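Local coordinates for conserved hypothetical exported protein (Bacteroides fragilis, PDB 4JJA) that is of unknown function but belongs to the NamZ (DUF1343) family and may be an exported exo-beta-N-acetylmuramidase acting on peptidoglycan, at residues D309-L314 with D318-P323; R335-G340 with D345-R350. One frame throughout, in Å; residues are numbered along the deposited sequence.

Interaction 1 of 2, residues D309-L314 with D318-P323; sequences DAYHNL and DRFFRP
An aromatic cluster of Tyr311, Phe320 and Phe321 closes the turn where the chain leaves helix 305-314 and doubles back against its last turn. Phe320 packs directly on the helix. Its CB points at the helix, and with CG anti to the backbone N the ring slides in beside the helix backbone. One face lies over Tyr311 CA, a CH-pi contact with that carbon 3.8 Å from the ring centroid and only 11° off the normal. The outer end of the same ring reaches the backbone, with Phe320 CZ 3.6 Å from Tyr311 N, and passes Ala310 CB, which is 3.9 Å from Phe320 CE1. Leu314 comes in at the ring edge, near its plane, its CD1 3.8 Å from Phe320 CE1.

The Tyr311 ring turns an edge toward the face of Phe320 in an offset edge-to-face pair, the centroids 5.6 Å apart and the planes at 79°; Tyr311 CD1 leads, 3.7 Å from Phe320 CD2. That same CD1 also meets Phe321 CE2 at 3.6 Å. Here the two planes are only 27° from parallel, but the rings are slid so far apart that they barely overlap. No hydrogen bond crosses between 309-314 and 318-323, so apolar and ring contacts join them.

Beyond the cluster, Phe321 meets the ring of Phe325, and both Tyr311 and Phe321 touch helix 333-339. On another side of helix 305-314, Asp309 OD2 accepts hydrogen bonds from Tyr254, on strand 253-256, and from Tyr262.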
loop_
_atom_site.group_PDB
_atom_site.type_symbol
_atom_site.label_atom_id
_atom_site.label_comp_id
_atom_site.label_asym_id
_atom_site.label_seq_id
_atom_site.Cartn_x
_atom_site.Cartn_y
_atom_site.Cartn_z
ATOM N N ASP A 309 14.196 20.269 0.777
ATOM C CA ASP A 309 13.750 21.648 0.815
ATOM C C ASP A 309 13.228 22.047 2.187
ATOM O O ASP A 309 13.627 23.078 2.740
ATOM C CB ASP A 309 12.668 21.834 -0.258
ATOM C CG ASP A 309 12.094 23.229 -0.314
ATOM O OD1 ASP A 309 12.907 24.146 -0.438
ATOM O OD2 ASP A 309 10.889 23.371 -0.345
ATOM N N ALA A 310 12.301 21.253 2.704
ATOM C CA ALA A 310 11.747 21.564 3.994
ATOM C C ALA A 310 12.772 21.531 5.117
ATOM O O ALA A 310 12.772 22.382 5.992
ATOM C CB ALA A 310 10.587 20.621 4.309
ATOM N N TYR A 311 13.683 20.547 5.079
ATOM C CA TYR A 311 14.713 20.426 6.093
ATOM C C TYR A 311 15.552 21.690 6.153
ATOM O O TYR A 311 15.742 22.264 7.241
ATOM C CB TYR A 311 15.617 19.222 5.790
ATOM C CG TYR A 311 16.859 19.196 6.677
ATOM C CD1 TYR A 311 16.766 18.768 7.963
ATOM C CD2 TYR A 311 18.055 19.675 6.249
ATOM C CE1 TYR A 311 17.843 18.793 8.826
ATOM C CE2 TYR A 311 19.143 19.684 7.078
ATOM C CZ TYR A 311 19.044 19.248 8.371
ATOM O OH TYR A 311 20.123 19.289 9.241
ATOM N N HIS A 312 16.055 22.139 5.030
ATOM C CA HIS A 312 16.899 23.305 5.040
ATOM C C HIS A 312 16.140 24.584 5.317
ATOM O O HIS A 312 16.695 25.521 5.875
ATOM C CB HIS A 312 17.698 23.428 3.726
ATOM C CG HIS A 312 18.736 22.368 3.594
ATOM N ND1 HIS A 312 19.839 22.279 4.421
ATOM C CD2 HIS A 312 18.817 21.321 2.742
ATOM C CE1 HIS A 312 20.551 21.211 4.088
ATOM N NE2 HIS A 312 19.956 20.615 3.057
ATOM N N ASN A 313 14.866 24.648 4.944
ATOM C CA ASN A 313 14.109 25.849 5.204
ATOM C C ASN A 313 13.803 26.006 6.681
ATOM O O ASN A 313 13.841 27.120 7.218
ATOM C CB ASN A 313 12.795 25.839 4.409
ATOM C CG ASN A 313 12.054 27.160 4.515
ATOM O OD1 ASN A 313 11.188 27.305 5.329
ATOM N ND2 ASN A 313 12.507 28.175 3.791
ATOM N N LEU A 314 13.455 24.903 7.354
ATOM C CA LEU A 314 13.000 25.011 8.724
ATOM C C LEU A 314 14.095 25.338 9.730
ATOM O O LEU A 314 13.802 25.875 10.800
ATOM C CB LEU A 314 12.250 23.738 9.131
ATOM C CG LEU A 314 10.813 23.774 8.714
ATOM C CD1 LEU A 314 10.190 22.375 8.743
ATOM C CD2 LEU A 314 9.977 24.783 9.558
ATOM N N ASP A 318 18.425 18.289 13.382
ATOM C CA ASP A 318 18.059 16.885 13.477
ATOM C C ASP A 318 16.661 16.665 14.053
ATOM O O ASP A 318 16.061 15.628 13.802
ATOM C CB ASP A 318 19.116 16.133 14.256
ATOM C CG ASP A 318 18.906 14.637 14.296
ATOM O OD1 ASP A 318 18.960 13.954 13.256
ATOM O OD2 ASP A 318 18.705 14.137 15.428
ATOM N N ARG A 319 16.104 17.660 14.759
ATOM C CA ARG A 319 14.747 17.568 15.280
ATOM C C ARG A 319 13.683 17.541 14.196
ATOM O O ARG A 319 12.549 17.163 14.447
ATOM C CB ARG A 319 14.462 18.704 16.288
ATOM C CG ARG A 319 15.382 18.763 17.434
ATOM C CD ARG A 319 15.528 17.396 18.095
ATOM N NE ARG A 319 16.414 17.456 19.285
ATOM C CZ ARG A 319 15.999 17.619 20.526
ATOM N NH1 ARG A 319 14.708 17.708 20.810
ATOM N NH2 ARG A 319 16.908 17.660 21.525
ATOM N N PHE A 320 14.054 17.927 12.984
ATOM C CA PHE A 320 13.170 17.769 11.815
ATOM C C PHE A 320 12.761 16.322 11.574
ATOM O O PHE A 320 11.683 16.042 11.056
ATOM C CB PHE A 320 13.919 18.319 10.600
ATOM C CG PHE A 320 13.176 18.168 9.305
ATOM C CD1 PHE A 320 12.231 19.123 8.889
ATOM C CD2 PHE A 320 13.468 17.124 8.472
ATOM C CE1 PHE A 320 11.588 18.977 7.686
ATOM C CE2 PHE A 320 12.832 17.015 7.269
ATOM C CZ PHE A 320 11.911 17.941 6.896
ATOM N N PHE A 321 13.655 15.396 11.874
ATOM C CA PHE A 321 13.423 13.968 11.602
ATOM C C PHE A 321 12.947 13.307 12.867
ATOM O O PHE A 321 13.694 13.218 13.825
ATOM C CB PHE A 321 14.668 13.244 11.076
ATOM C CG PHE A 321 15.178 13.781 9.779
ATOM C CD1 PHE A 321 14.628 13.414 8.597
ATOM C CD2 PHE A 321 16.272 14.674 9.759
ATOM C CE1 PHE A 321 15.120 13.936 7.392
ATOM C CE2 PHE A 321 16.769 15.175 8.590
ATOM C CZ PHE A 321 16.200 14.797 7.390
ATOM N N ARG A 322 11.719 12.826 12.870
ATOM C CA ARG A 322 11.178 12.041 13.972
ATOM C C ARG A 322 12.067 10.820 14.173
ATOM O O ARG A 322 12.662 10.326 13.218
ATOM C CB ARG A 322 9.778 11.577 13.614
ATOM C CG ARG A 322 8.791 12.753 13.642
ATOM C CD ARG A 322 7.445 12.464 13.145
ATOM N NE ARG A 322 6.488 13.490 13.539
ATOM C CZ ARG A 322 5.206 13.511 13.171
ATOM N NH1 ARG A 322 4.748 12.613 12.285
ATOM N NH2 ARG A 322 4.417 14.488 13.643
ATOM N N PRO A 323 12.091 10.228 15.387
ATOM C CA PRO A 323 12.873 9.021 15.587
ATOM C C PRO A 323 12.565 7.936 14.539
ATOM O O PRO A 323 13.469 7.218 14.070
ATOM C CB PRO A 323 12.491 8.620 16.992
ATOM C CG PRO A 323 12.262 9.925 17.677
ATOM C CD PRO A 323 11.548 10.773 16.649
#

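Interaction 2 of 2, residues R335-G340 with D345-R350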
loop_
_atom_site.group_PDB
_atom_site.type_symbol
_atom_site.label_atom_id
_atom_site.label_comp_id
_atom_site.label_asym_id
_atom_site.label_seq_id
_atom_site.Cartn_x
_atom_site.Cartn_y
_atom_site.Cartn_z
ATOM N N ARG A 335 18.850 10.264 6.525
ATOM C CA ARG A 335 18.953 11.363 7.455
ATOM C C ARG A 335 20.367 11.940 7.477
ATOM O O ARG A 335 20.561 13.176 7.455
ATOM C CB ARG A 335 18.626 10.835 8.836
ATOM C CG ARG A 335 18.802 11.808 9.972
ATOM C CD ARG A 335 18.819 11.130 11.316
ATOM N NE ARG A 335 17.544 10.490 11.649
ATOM C CZ ARG A 335 16.687 10.885 12.599
ATOM N NH1 ARG A 335 16.893 11.974 13.319
ATOM N NH2 ARG A 335 15.608 10.146 12.824
ATOM N N LYS A 336 21.349 11.056 7.581
ATOM C CA LYS A 336 22.733 11.515 7.734
ATOM C C LYS A 336 23.196 12.328 6.519
ATOM O O LYS A 336 23.849 13.370 6.649
ATOM C CB LYS A 336 23.666 10.332 7.930
ATOM C CG LYS A 336 23.484 9.604 9.257
ATOM C CD LYS A 336 24.447 8.375 9.335
ATOM C CE LYS A 336 24.220 7.438 10.500
ATOM N NZ LYS A 336 25.193 6.282 10.423
HETATM N N MSE A 337 22.863 11.855 5.333
HETATM C CA MSE A 337 23.261 12.552 4.100
HETATM C C MSE A 337 22.529 13.863 3.903
HETATM O O MSE A 337 23.129 14.846 3.483
HETATM C CB MSE A 337 23.078 11.638 2.911
HETATM C CG MSE A 337 24.046 10.471 2.868
HETATM SE SE MSE A 337 23.818 9.308 1.369
HETATM C CE MSE A 337 24.674 10.382 -0.023
ATOM N N ILE A 338 21.244 13.913 4.273
ATOM C CA ILE A 338 20.539 15.196 4.202
ATOM C C ILE A 338 21.221 16.203 5.125
ATOM O O ILE A 338 21.494 17.346 4.752
ATOM C CB ILE A 338 19.059 15.078 4.515
ATOM C CG1 ILE A 338 18.360 14.245 3.416
ATOM C CG2 ILE A 338 18.423 16.472 4.652
ATOM C CD1 ILE A 338 16.900 13.927 3.626
ATOM N N GLU A 339 21.473 15.782 6.356
ATOM C CA GLU A 339 22.064 16.674 7.339
ATOM C C GLU A 339 23.480 17.062 6.946
ATOM O O GLU A 339 23.962 18.116 7.329
ATOM C CB GLU A 339 22.068 15.977 8.698
ATOM C CG GLU A 339 20.667 15.898 9.262
ATOM C CD GLU A 339 20.522 15.165 10.567
ATOM O OE1 GLU A 339 21.495 14.573 11.087
ATOM O OE2 GLU A 339 19.367 15.124 11.076
ATOM N N GLY A 340 24.142 16.192 6.210
ATOM C CA GLY A 340 25.479 16.447 5.694
ATOM C C GLY A 340 25.531 17.334 4.474
ATOM O O GLY A 340 26.629 17.587 3.956
ATOM N N ASP A 345 19.886 13.813 -5.646
ATOM C CA ASP A 345 20.389 12.852 -6.643
ATOM C C ASP A 345 21.464 11.945 -6.047
ATOM O O ASP A 345 21.514 10.748 -6.335
ATOM C CB ASP A 345 20.929 13.580 -7.887
ATOM C CG ASP A 345 19.859 14.085 -8.811
ATOM O OD1 ASP A 345 18.661 13.826 -8.641
ATOM O OD2 ASP A 345 20.239 14.851 -9.745
ATOM N N GLU A 346 22.352 12.517 -5.228
ATOM C CA GLU A 346 23.416 11.754 -4.577
ATOM C C GLU A 346 22.835 10.673 -3.672
ATOM O O GLU A 346 23.290 9.543 -3.631
ATOM C CB GLU A 346 24.228 12.684 -3.672
ATOM C CG GLU A 346 25.328 13.463 -4.291
ATOM C CD GLU A 346 26.140 14.080 -3.200
ATOM O OE1 GLU A 346 25.754 15.163 -2.689
ATOM O OE2 GLU A 346 27.121 13.415 -2.818
ATOM N N ILE A 347 21.852 11.061 -2.873
ATOM C CA ILE A 347 21.251 10.139 -1.924
ATOM C C ILE A 347 20.509 9.034 -2.688
ATOM O O ILE A 347 20.685 7.836 -2.387
ATOM C CB ILE A 347 20.305 10.887 -0.932
ATOM C CG1 ILE A 347 21.112 11.918 -0.155
ATOM C CG2 ILE A 347 19.638 9.874 0.010
ATOM C CD1 ILE A 347 20.247 12.863 0.680
ATOM N N LYS A 348 19.704 9.420 -3.669
ATOM C CA LYS A 348 18.942 8.445 -4.436
ATOM C C LYS A 348 19.880 7.457 -5.161
ATOM O O LYS A 348 19.634 6.270 -5.208
ATOM C CB LYS A 348 17.995 9.152 -5.378
ATOM C CG LYS A 348 17.325 8.205 -6.339
ATOM C CD LYS A 348 16.076 8.819 -6.909
ATOM C CE LYS A 348 15.356 7.822 -7.799
ATOM N NZ LYS A 348 13.998 8.243 -8.099
ATOM N N ALA A 349 21.004 7.937 -5.697
ATOM C CA ALA A 349 21.936 7.077 -6.361
ATOM C C ALA A 349 22.472 5.987 -5.434
ATOM O O ALA A 349 22.839 4.927 -5.891
ATOM C CB ALA A 349 23.113 7.929 -6.966
ATOM N N ARG A 350 22.531 6.249 -4.124
ATOM C CA ARG A 350 23.084 5.300 -3.181
ATOM C C ARG A 350 22.258 3.993 -3.116
ATOM O O ARG A 350 22.806 2.953 -2.796
ATOM C CB ARG A 350 23.268 5.933 -1.806
ATOM C CG ARG A 350 24.085 5.055 -0.887
ATOM C CD ARG A 350 24.523 5.766 0.339
ATOM N NE ARG A 350 25.154 4.868 1.300
ATOM C CZ ARG A 350 25.669 5.304 2.455
ATOM N NH1 ARG A 350 25.715 6.598 2.716
ATOM N NH2 ARG A 350 26.135 4.446 3.349
#
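Selenomethionine Met337 bridges a helical hairpin, reaching from helix 333-339 to helix 344-350. The two short segments run nearly antiparallel, at 158°, with their axes 10.3 Å apart at closest approach. Starting at the root of the side chain, Met337 CB rests on Ile347, 3.7 Å from its CG1 and nearly as close to its CD1. CG stands anti to the carbonyl carbon (chi1 -69°) and the next torsion is fully extended, which carries the chain straight out toward helix 344-350. The selenium, in place of the methionine sulfur, then meets the arginine: Met337 SE lies 3.6 Å from Arg350 NH1, at the edge of the guanidinium and near its plane, and 3.8 Å from Arg350 CD. A bend at the last torsion (chi3 77°) turns the methyl away from that line and onto the facing helix, where Met337 CE sits 3.9 Å from Ile347 CA and 4.0 Å from Glu346 O. Glu346 contributes mainly its inner atoms; its OE1 accepts a hydrogen bond from Ser343 N.

Ile347 runs past Met337 in the opposite direction, and its CD1 goes on to Ile338, ending 3.6 Å from Ile338 CG1. The two isoleucines cross at about a right angle and make the buried side of the contact. Ile338 is backed by Leu307, Ile308 and Tyr311 of helix 305-314, while Ile347 touches Leu304.

Nothing here is hydrogen-bonded across the pair. The seam grades from aliphatic packing at Ile338 to selenium beside the Arg350 guanidinium, which also makes a cation-pi contact with Tyr333; a polarisable atom next to that cation could be mildly favourable.

In the fold
Interactions 1 and 2 follow one another along the chain within the C-terminal NamZ domain, their centres about 14 Å apart and each about 25 Å from the centre of the chain. Helix 333-339 is their shared element: Ile338 packs on Tyr311 while also serving interaction 2, so apolar packing runs from one contact into the other. A polar junction lies beside it. Asp318 OD1 forms a salt bridge with Arg335 NH1 at 2.9 Å, and Arg335 NH2 also pairs with Glu326. Asp318 OD1 is just 2.5 Å from Glu339 OE2, a spacing consistent with a proton shared between the two carboxyl groups.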